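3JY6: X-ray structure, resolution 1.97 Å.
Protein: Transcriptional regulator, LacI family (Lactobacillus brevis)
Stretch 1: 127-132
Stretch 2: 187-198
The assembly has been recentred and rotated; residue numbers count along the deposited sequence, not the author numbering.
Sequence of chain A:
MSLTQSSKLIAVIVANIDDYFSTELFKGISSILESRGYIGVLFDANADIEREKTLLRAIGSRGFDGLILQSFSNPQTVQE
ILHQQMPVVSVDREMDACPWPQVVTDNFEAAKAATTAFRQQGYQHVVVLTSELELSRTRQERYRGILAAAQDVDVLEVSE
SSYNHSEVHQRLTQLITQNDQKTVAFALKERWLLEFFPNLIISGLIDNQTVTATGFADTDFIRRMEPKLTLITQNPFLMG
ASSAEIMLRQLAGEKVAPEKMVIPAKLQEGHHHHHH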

# COMPACT_ATOMS: atom_id res chain seq x y z
N VAL A 127 -1.64 -12.35 -23.78
CA VAL A 127 -1.18 -10.98 -23.92
C VAL A 127 -0.49 -10.64 -22.61
O VAL A 127 -1.14 -10.43 -21.59
CB VAL A 127 -2.36 -10.01 -24.17
CG1 VAL A 127 -1.86 -8.57 -24.19
CG2 VAL A 127 -3.03 -10.34 -25.50
N VAL A 128 0.83 -10.60 -22.66
CA VAL A 128 1.64 -10.31 -21.48
C VAL A 128 1.82 -8.81 -21.27
O VAL A 128 2.29 -8.11 -22.16
CB VAL A 128 3.03 -10.96 -21.61
CG1 VAL A 128 3.82 -10.73 -20.33
CG2 VAL A 128 2.90 -12.44 -21.93
N LEU A 129 1.44 -8.33 -20.09
CA LEU A 129 1.61 -6.91 -19.76
C LEU A 129 2.68 -6.89 -18.67
O LEU A 129 2.51 -7.52 -17.62
CB LEU A 129 0.30 -6.33 -19.23
CG LEU A 129 0.30 -4.86 -18.80
CD1 LEU A 129 0.73 -3.95 -19.97
CD2 LEU A 129 -1.10 -4.49 -18.30
N THR A 130 3.77 -6.15 -18.90
CA THR A 130 4.86 -6.15 -17.93
C THR A 130 5.76 -4.91 -17.92
O THR A 130 5.72 -4.08 -18.83
CB THR A 130 5.78 -7.37 -18.20
OG1 THR A 130 6.80 -7.45 -17.21
CG2 THR A 130 6.44 -7.22 -19.56
N SER A 131 6.56 -4.79 -16.87
CA SER A 131 7.54 -3.71 -16.80
C SER A 131 8.66 -4.31 -17.65
O SER A 131 8.71 -5.52 -17.82
CB SER A 131 8.02 -3.48 -15.37
OG SER A 131 6.96 -2.99 -14.56
N GLU A 132 9.55 -3.48 -18.17
CA GLU A 132 10.64 -3.96 -19.02
C GLU A 132 11.32 -5.25 -18.55
O GLU A 132 11.82 -5.34 -17.43
CB GLU A 132 11.67 -2.85 -19.21
CG GLU A 132 11.10 -1.67 -19.99
CD GLU A 132 12.09 -0.54 -20.16
OE1 GLU A 132 13.19 -0.78 -20.72
OE2 GLU A 132 11.78 0.60 -19.75
N ALA A 187 -0.90 -10.02 -16.48
CA ALA A 187 -0.05 -8.98 -15.89
C ALA A 187 1.04 -9.64 -15.04
O ALA A 187 0.76 -10.47 -14.18
CB ALA A 187 -0.91 -8.05 -15.02
N LEU A 188 2.29 -9.27 -15.30
CA LEU A 188 3.42 -9.81 -14.56
C LEU A 188 3.65 -9.07 -13.25
O LEU A 188 4.40 -9.54 -12.40
CB LEU A 188 4.67 -9.77 -15.42
CG LEU A 188 5.06 -11.08 -16.12
CD1 LEU A 188 3.83 -11.77 -16.70
CD2 LEU A 188 6.10 -10.79 -17.17
N LYS A 189 2.99 -7.93 -13.09
CA LYS A 189 3.14 -7.14 -11.87
C LYS A 189 1.79 -6.61 -11.44
O LYS A 189 0.96 -6.23 -12.26
CB LYS A 189 4.12 -5.97 -12.11
CG LYS A 189 4.53 -5.24 -10.84
CD LYS A 189 5.52 -4.11 -11.11
CE LYS A 189 5.95 -3.42 -9.80
NZ LYS A 189 6.93 -2.31 -10.01
N GLU A 190 1.57 -6.57 -10.13
CA GLU A 190 0.31 -6.12 -9.57
C GLU A 190 -0.18 -4.74 -10.06
O GLU A 190 -1.36 -4.59 -10.42
CB GLU A 190 0.40 -6.16 -8.04
CG GLU A 190 -0.88 -5.79 -7.32
CD GLU A 190 -1.06 -6.54 -6.00
OE1 GLU A 190 -0.13 -6.58 -5.17
OE2 GLU A 190 -2.16 -7.08 -5.79
N ARG A 191 0.70 -3.74 -10.08
CA ARG A 191 0.29 -2.40 -10.49
C ARG A 191 -0.37 -2.32 -11.86
O ARG A 191 -1.35 -1.60 -12.04
CB ARG A 191 1.50 -1.45 -10.47
CG ARG A 191 2.67 -1.90 -11.32
CD ARG A 191 3.85 -0.95 -11.14
NE ARG A 191 3.50 0.39 -11.60
CZ ARG A 191 4.33 1.44 -11.55
NH1 ARG A 191 5.55 1.30 -11.05
NH2 ARG A 191 3.93 2.62 -11.99
N TRP A 192 0.15 -3.07 -12.82
CA TRP A 192 -0.41 -3.07 -14.16
C TRP A 192 -1.81 -3.67 -14.17
O TRP A 192 -2.69 -3.20 -14.89
CB TRP A 192 0.52 -3.85 -15.10
CG TRP A 192 1.91 -3.24 -15.19
CD1 TRP A 192 3.09 -3.91 -15.26
CD2 TRP A 192 2.24 -1.85 -15.19
NE1 TRP A 192 4.15 -3.02 -15.30
CE2 TRP A 192 3.65 -1.75 -15.26
CE3 TRP A 192 1.49 -0.66 -15.15
CZ2 TRP A 192 4.33 -0.52 -15.28
CZ3 TRP A 192 2.16 0.57 -15.16
CH2 TRP A 192 3.57 0.62 -15.23
N LEU A 193 -2.03 -4.71 -13.37
CA LEU A 193 -3.34 -5.34 -13.30
C LEU A 193 -4.31 -4.34 -12.68
O LEU A 193 -5.45 -4.19 -13.14
CB LEU A 193 -3.26 -6.64 -12.47
CG LEU A 193 -4.45 -7.60 -12.46
CD1 LEU A 193 -3.96 -9.01 -12.19
CD2 LEU A 193 -5.46 -7.17 -11.39
N LEU A 194 -3.85 -3.62 -11.66
CA LEU A 194 -4.69 -2.66 -10.95
C LEU A 194 -4.98 -1.41 -11.76
O LEU A 194 -6.05 -0.83 -11.64
CB LEU A 194 -4.04 -2.23 -9.62
CG LEU A 194 -3.70 -3.31 -8.59
CD1 LEU A 194 -2.89 -2.70 -7.47
CD2 LEU A 194 -4.97 -3.93 -8.05
N GLU A 195 -4.03 -0.99 -12.59
CA GLU A 195 -4.22 0.21 -13.38
C GLU A 195 -5.01 0.05 -14.68
O GLU A 195 -5.85 0.89 -15.00
CB GLU A 195 -2.85 0.84 -13.70
CG GLU A 195 -2.95 2.25 -14.28
CD GLU A 195 -1.60 2.84 -14.62
OE1 GLU A 195 -0.62 2.53 -13.91
OE2 GLU A 195 -1.53 3.63 -15.59
N PHE A 196 -4.76 -1.04 -15.40
CA PHE A 196 -5.40 -1.24 -16.70
C PHE A 196 -6.54 -2.24 -16.87
O PHE A 196 -7.26 -2.17 -17.87
CB PHE A 196 -4.32 -1.56 -17.74
CG PHE A 196 -3.29 -0.47 -17.89
CD1 PHE A 196 -3.56 0.67 -18.63
CD2 PHE A 196 -2.05 -0.58 -17.25
CE1 PHE A 196 -2.62 1.70 -18.75
CE2 PHE A 196 -1.10 0.45 -17.36
CZ PHE A 196 -1.38 1.59 -18.11
N PHE A 197 -6.73 -3.16 -15.92
CA PHE A 197 -7.80 -4.16 -16.06
C PHE A 197 -9.22 -3.74 -15.66
O PHE A 197 -10.20 -4.20 -16.27
CB PHE A 197 -7.41 -5.45 -15.31
CG PHE A 197 -6.30 -6.24 -15.97
CD1 PHE A 197 -5.56 -5.73 -17.04
CD2 PHE A 197 -5.97 -7.51 -15.49
CE1 PHE A 197 -4.52 -6.47 -17.63
CE2 PHE A 197 -4.94 -8.26 -16.06
CZ PHE A 197 -4.21 -7.73 -17.14
N PRO A 198 -9.37 -2.90 -14.62
CA PRO A 198 -10.72 -2.50 -14.21
C PRO A 198 -11.62 -1.91 -15.30
O PRO A 198 -12.79 -2.27 -15.40
CB PRO A 198 -10.45 -1.51 -13.08
CG PRO A 198 -9.28 -2.13 -12.40
CD PRO A 198 -8.38 -2.52 -13.58

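The contact between residues 127-132 and 187-198 joins the end of a buried β-strand to a short segment and the helix that follows it, and it buries 424 Å² of surface, both sides summed. Three residues account for most of it: L129 on the strand, and W192 and L188 on the second stretch.

L129 has the largest covered area, 115 Å², and takes part through both its backbone and its side chain. Its carbonyl oxygen accepts a hydrogen bond from the second stretch, with L188 N 2.9 Å from L129 O and an N-H...O angle of 168°, close to linear. The same oxygen receives a CA-H...O contact from A187, whose CA lies 3.4 Å from L129 O. These accompany a parallel β-bridge between L129 and A187, with their CA atoms 4.7 Å apart. The two side chains project from the same face of the sheet, the face on which the helix lies. The axes of strand and helix approach to 8.3 Å, with 116° between their N-to-C directions, so the helix runs steeply across the strand instead of along it.

The side chain of L129, with chi1 t and chi2 p, fills the space beneath this helix. L129 CD2 is 3.6 Å from W192 CB, 4.0 Å from F197 CE1 and 4.2 Å from F196 CD2. A single methyl group thus meets three aromatic residues, all at van der Waals separation. Both W192 and F196 direct their CA-to-CB bonds toward the strand, as expected for residues four apart on a helix, and the backbone hydrogen bond from F196 N to W192 O (3.0 Å) holds them one turn apart. F197 starts sideways, but the end of its side chain comes nearer and reaches the leucine.

W192 combines this apolar packing with a polar anchor. With chi1 m, its indole extends along the strand from L129 past T130 to S131, where W192 NE1 donates a hydrogen bond to S131 OG at 2.9 Å. The bond to S131 OG thus satisfies the indole nitrogen in a buried site. The serine oxygen lies at the edge of the ring, near its plane, which is where the NE1 hydrogen points; the N-H...O angle of 146° nevertheless leaves the bond somewhat bent. The S131 backbone is also close, with S131 N 3.4 Å from W192 NE1, but both atoms are donors and no hydrogen bond forms between them.

L188 follows the bridge and ends the extended pairing: its psi of -12° departs from the 127° of A187, and K189 then takes the N-cap position before the helix. The L188 side chain points toward the strand and packs against V128 and T130, with L188 CD1 3.8 Å from V128 CG1 and L188 CD2 3.4 Å from T130 OG1; L188 CD2 is also 3.9 Å from V128 CG1. The T130 hydroxyl gains nothing polar from the leucine; instead T130 OG1 donates to S131 O, 2.8 Å away.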